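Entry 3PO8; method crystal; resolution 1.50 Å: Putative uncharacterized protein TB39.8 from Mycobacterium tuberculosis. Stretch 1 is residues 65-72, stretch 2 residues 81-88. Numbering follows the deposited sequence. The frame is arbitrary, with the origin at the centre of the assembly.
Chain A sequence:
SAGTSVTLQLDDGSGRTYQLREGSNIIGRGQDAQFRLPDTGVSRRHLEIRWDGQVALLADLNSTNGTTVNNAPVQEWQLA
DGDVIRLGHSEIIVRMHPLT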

ATOM      1  N   ASN A  65      -3.330  14.409   0.494  1.00 15.22           N
ATOM      2  CA  ASN A  65      -4.619  14.074  -0.148  1.00 14.70           C
ATOM      3  C   ASN A  65      -5.383  12.912   0.473  1.00 13.50           C
ATOM      4  O   ASN A  65      -6.496  12.613   0.059  1.00 15.15           O
ATOM      5  CB  ASN A  65      -4.416  13.859  -1.645  1.00 14.84           C
ATOM      6  CG  ASN A  65      -4.039  15.145  -2.355  1.00 15.99           C
ATOM      7  OD1 ASN A  65      -4.564  16.199  -2.042  1.00 20.73           O
ATOM      8  ND2 ASN A  65      -3.148  15.061  -3.325  1.00 17.19           N
ATOM      9  N   GLY A  66      -4.783  12.274   1.460  1.00 13.18           N
ATOM     10  CA  GLY A  66      -5.403  11.136   2.139  1.00 11.90           C
ATOM     11  C   GLY A  66      -5.304   9.809   1.419  1.00 11.46           C
ATOM     12  O   GLY A  66      -4.813   9.719   0.306  1.00 11.32           O
ATOM     13  N   THR A  67      -5.807   8.794   2.099  1.00 11.89           N
ATOM     14  CA  THR A  67      -5.796   7.428   1.609  1.00 11.54           C
ATOM     15  C   THR A  67      -7.178   6.849   1.836  1.00 11.83           C
ATOM     16  O   THR A  67      -7.802   7.111   2.848  1.00 11.76           O
ATOM     17  CB  THR A  67      -4.735   6.575   2.356  1.00 12.07           C
ATOM     18  OG1 THR A  67      -3.446   7.161   2.181  1.00 13.58           O
ATOM     19  CG2 THR A  67      -4.709   5.147   1.862  1.00 12.84           C
ATOM     20  N   THR A  68      -7.660   6.047   0.898  1.00 10.78           N
ATOM     21  CA  THR A  68      -8.861   5.247   1.132  1.00 11.01           C
ATOM     22  C   THR A  68      -8.593   3.779   0.899  1.00 10.02           C
ATOM     23  O   THR A  68      -7.703   3.398   0.149  1.00 10.13           O
ATOM     24  CB  THR A  68     -10.072   5.640   0.267  1.00 11.59           C
ATOM     25  OG1 THR A  68      -9.807   5.362  -1.106  1.00 12.90           O
ATOM     26  CG2 THR A  68     -10.372   7.104   0.390  1.00 11.79           C
ATOM     27  N   VAL A  69      -9.349   2.960   1.602  1.00 10.08           N
ATOM     28  CA  VAL A  69      -9.359   1.521   1.347  1.00 10.11           C
ATOM     29  C   VAL A  69     -10.805   1.123   1.111  1.00 10.41           C
ATOM     30  O   VAL A  69     -11.678   1.444   1.918  1.00 11.00           O
ATOM     31  CB  VAL A  69      -8.733   0.681   2.482  1.00 10.08           C
ATOM     32  CG1 VAL A  69      -8.721  -0.830   2.104  1.00 10.88           C
ATOM     33  CG2 VAL A  69      -7.339   1.161   2.798  1.00 10.54           C
ATOM     34  N   ASN A  70     -11.041   0.473  -0.031  1.00 10.85           N
ATOM     35  CA  ASN A  70     -12.392   0.093  -0.443  1.00 12.15           C
ATOM     36  C   ASN A  70     -13.300   1.308  -0.400  1.00 12.24           C
ATOM     37  O   ASN A  70     -14.445   1.232   0.066  1.00 12.76           O
ATOM     38  CB  ASN A  70     -12.918  -1.057   0.403  1.00 11.96           C
ATOM     39  CG  ASN A  70     -12.041  -2.296   0.296  1.00 11.32           C
ATOM     40  OD1 ASN A  70     -11.306  -2.478  -0.683  1.00 12.07           O
ATOM     41  ND2 ASN A  70     -12.126  -3.159   1.288  1.00 14.39           N
ATOM     42  N   ASN A  71     -12.747   2.438  -0.867  1.00 12.52           N
ATOM     43  CA  ASN A  71     -13.402   3.740  -0.932  1.00 14.15           C
ATOM     44  C   ASN A  71     -13.831   4.321   0.411  1.00 15.00           C
ATOM     45  O   ASN A  71     -14.727   5.163   0.462  1.00 18.43           O
ATOM     46  CB  ASN A  71     -14.584   3.692  -1.906  1.00 14.36           C
ATOM     47  CG  ASN A  71     -14.148   3.478  -3.364  1.00 16.83           C
ATOM     48  OD1 ASN A  71     -13.193   4.116  -3.838  1.00 15.94           O
ATOM     49  ND2 ASN A  71     -14.832   2.592  -4.056  1.00 17.53           N
ATOM     50  N   ALA A  72     -13.205   3.859   1.493  1.00 14.61           N
ATOM     51  CA  ALA A  72     -13.440   4.378   2.843  1.00 14.97           C
ATOM     52  C   ALA A  72     -12.217   5.175   3.267  1.00 13.95           C
ATOM     53  O   ALA A  72     -11.112   4.704   3.106  1.00 13.12           O
ATOM     54  CB  ALA A  72     -13.638   3.224   3.796  1.00 15.79           C
TER
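Stretch 2 81-88: DGDVIRLG

What holds stretch 2 against stretch 1 most firmly? The backbone of Arg 86 pairs with that of Thr 68 in both directions: Thr 68 N donates to Arg 86 O at 3.0 Å, and Arg 86 N donates to Thr 68 O at 2.9 Å, both nearly straight. One step along, Asn 70 N gives its hydrogen to Val 84 O at 2.9 Å. The return bond comes from a side chain, since Val 84 N donates to Asn 70 OD1, also at 2.9 Å. The same amide reaches on to Asp 83, where Asn 70 ND2 donates to Asp 83 OD1 at 3.0 Å. Asn 70 thus carries the ladder past the end of its own strand.

How does the chain of stretch 2 run? It is an extended strand from Val 84 to Leu 87, antiparallel to stretch 1, so that the residue numbers rise on one side as they fall on the other. Thr 68 and Arg 86 form the hydrogen-bonded pair, with CA atoms 5.2 Å apart; Val 69 and Ile 85 form the non-hydrogen-bonded pair, their CA atoms drawn in to 4.5 Å. In this closer pairing Val 69 CA lies 3.3 Å from Val 84 O, a CA-H...O contact that supplements the ladder. Beyond Val 69, stretch 1 leaves the strand through a type I' turn ending at Ala 72, with positive phi at Asn 70 and Asn 71.

Where does water join the two stretches? One water accepts from Asn 71 N at 2.9 Å and from Arg 86 NH1 at 2.9 Å, donates to Val 84 O at 2.8 Å, and is hydrogen-bonded to Thr 68 OG1 at 2.8 Å, tying the turn to the strand. Near the other end, a second water donates to Gly 66 O and accepts from Gly 88 N, each at 2.7 Å, bridging a gap the direct bonds do not span.

Which side chains pack around this framework? Val 69 and Ile 85 share one face of the sheet, both buried, with Val 69 CG2 4.3 Å from Ile 85 CG1. Val 69 CG1 also meets Asp 83 CB at 3.7 Å, and Thr 67 CG2 rests 3.8 Å from Ile 85 CG2. On the other face, Thr 68 OG1 approaches Arg 86 CB at 3.4 Å. The end of the long arginine comes nearer to stretch 1, where Asn 71 OD1 lies over one face of its guanidinium, 3.1 Å from Arg 86 NH1 but poorly angled for a hydrogen bond.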

ATOM      1  N   ASP A  81      -7.221  -9.661   2.083  1.00 13.02           N
ATOM      2  CA  ASP A  81      -7.120 -10.039   0.690  1.00 12.38           C
ATOM      3  C   ASP A  81      -8.240  -9.360  -0.108  1.00 11.99           C
ATOM      4  O   ASP A  81      -9.413  -9.369   0.313  1.00 13.04           O
ATOM      5  CB  ASP A  81      -7.233 -11.558   0.600  1.00 13.48           C
ATOM      6  CG  ASP A  81      -7.064 -12.086  -0.795  1.00 16.40           C
ATOM      7  OD1 ASP A  81      -6.043 -11.839  -1.436  1.00 15.97           O
ATOM      8  OD2 ASP A  81      -7.966 -12.819  -1.243  1.00 22.37           O
ATOM      9  N   GLY A  82      -7.865  -8.719  -1.218  1.00 11.34           N
ATOM     10  CA  GLY A  82      -8.804  -8.075  -2.099  1.00 11.32           C
ATOM     11  C   GLY A  82      -9.039  -6.608  -1.841  1.00 11.50           C
ATOM     12  O   GLY A  82      -9.770  -5.974  -2.601  1.00 13.33           O
ATOM     13  N   ASP A  83      -8.454  -6.079  -0.773  1.00 11.32           N
ATOM     14  CA  ASP A  83      -8.623  -4.651  -0.502  1.00 11.34           C
ATOM     15  C   ASP A  83      -8.010  -3.827  -1.605  1.00 11.68           C
ATOM     16  O   ASP A  83      -7.008  -4.217  -2.207  1.00 12.00           O
ATOM     17  CB  ASP A  83      -8.011  -4.260   0.838  1.00 11.43           C
ATOM     18  CG  ASP A  83      -8.870  -4.677   2.038  1.00 12.78           C
ATOM     19  OD1 ASP A  83     -10.019  -5.161   1.873  1.00 17.79           O
ATOM     20  OD2 ASP A  83      -8.394  -4.481   3.188  1.00 16.48           O
ATOM     21  N   VAL A  84      -8.644  -2.701  -1.891  1.00 11.04           N
ATOM     22  CA  VAL A  84      -8.156  -1.787  -2.905  1.00 11.53           C
ATOM     23  C   VAL A  84      -7.824  -0.462  -2.247  1.00 10.91           C
ATOM     24  O   VAL A  84      -8.694   0.213  -1.652  1.00 11.33           O
ATOM     25  CB  VAL A  84      -9.145  -1.619  -4.069  1.00 11.87           C
ATOM     26  CG1 VAL A  84      -8.588  -0.654  -5.091  1.00 13.11           C
ATOM     27  CG2 VAL A  84      -9.394  -2.985  -4.725  1.00 12.65           C
ATOM     28  N   ILE A  85      -6.533  -0.137  -2.293  1.00  9.88           N
ATOM     29  CA  ILE A  85      -6.033   1.125  -1.719  1.00  9.46           C
ATOM     30  C   ILE A  85      -6.037   2.206  -2.784  1.00 10.48           C
ATOM     31  O   ILE A  85      -5.547   1.976  -3.872  1.00 10.83           O
ATOM     32  CB  ILE A  85      -4.599   0.964  -1.180  1.00  9.12           C
ATOM     33  CG1 ILE A  85      -4.519  -0.193  -0.185  1.00 10.64           C
ATOM     34  CG2 ILE A  85      -4.138   2.301  -0.569  1.00  9.95           C
ATOM     35  CD1 ILE A  85      -3.111  -0.689  -0.033  1.00 12.39           C
ATOM     36  N   ARG A  86      -6.576   3.380  -2.486  1.00 10.82           N
ATOM     37  CA  ARG A  86      -6.515   4.497  -3.416  1.00 11.21           C
ATOM     38  C   ARG A  86      -5.796   5.669  -2.810  1.00 11.09           C
ATOM     39  O   ARG A  86      -6.022   6.032  -1.664  1.00 11.36           O
ATOM     40  CB  ARG A  86      -7.895   4.905  -3.875  1.00 11.47           C
ATOM     41  CG  ARG A  86      -8.495   3.865  -4.770  1.00 14.79           C
ATOM     42  CD  ARG A  86      -9.915   4.197  -5.192  1.00 17.56           C
ATOM     43  NE  ARG A  86     -10.420   3.159  -6.090  1.00 19.91           N
ATOM     44  CZ  ARG A  86     -11.029   2.029  -5.723  1.00 21.10           C
ATOM     45  NH1 ARG A  86     -11.280   1.751  -4.448  1.00 19.60           N
ATOM     46  NH2 ARG A  86     -11.414   1.157  -6.666  1.00 24.42           N
ATOM     47  N   LEU A  87      -4.889   6.212  -3.594  1.00 11.25           N
ATOM     48  CA  LEU A  87      -4.083   7.339  -3.175  1.00 11.33           C
ATOM     49  C   LEU A  87      -3.710   8.087  -4.413  1.00 11.89           C
ATOM     50  O   LEU A  87      -3.362   7.489  -5.428  1.00 11.69           O
ATOM     51  CB  LEU A  87      -2.833   6.869  -2.425  1.00 11.53           C
ATOM     52  CG  LEU A  87      -1.757   6.051  -3.129  1.00 12.34           C
ATOM     53  CD1 LEU A  87      -0.520   5.953  -2.228  1.00 14.61           C
ATOM     54  CD2 LEU A  87      -2.215   4.643  -3.529  1.00 14.26           C
ATOM     55  N   GLY A  88      -3.785   9.401  -4.350  1.00 13.56           N
ATOM     56  CA  GLY A  88      -3.641  10.201  -5.544  1.00 14.74           C
ATOM     57  C   GLY A  88      -4.581   9.731  -6.631  1.00 15.34           C
ATOM     58  O   GLY A  88      -5.786   9.608  -6.417  1.00 16.79           O
TER
HETATM   59  O   HOH W   1      -4.893  10.728  -2.221  1.00 16.83           O
HETATM   60  O   HOH W   2     -10.062   2.678  -1.991  1.00  9.39           O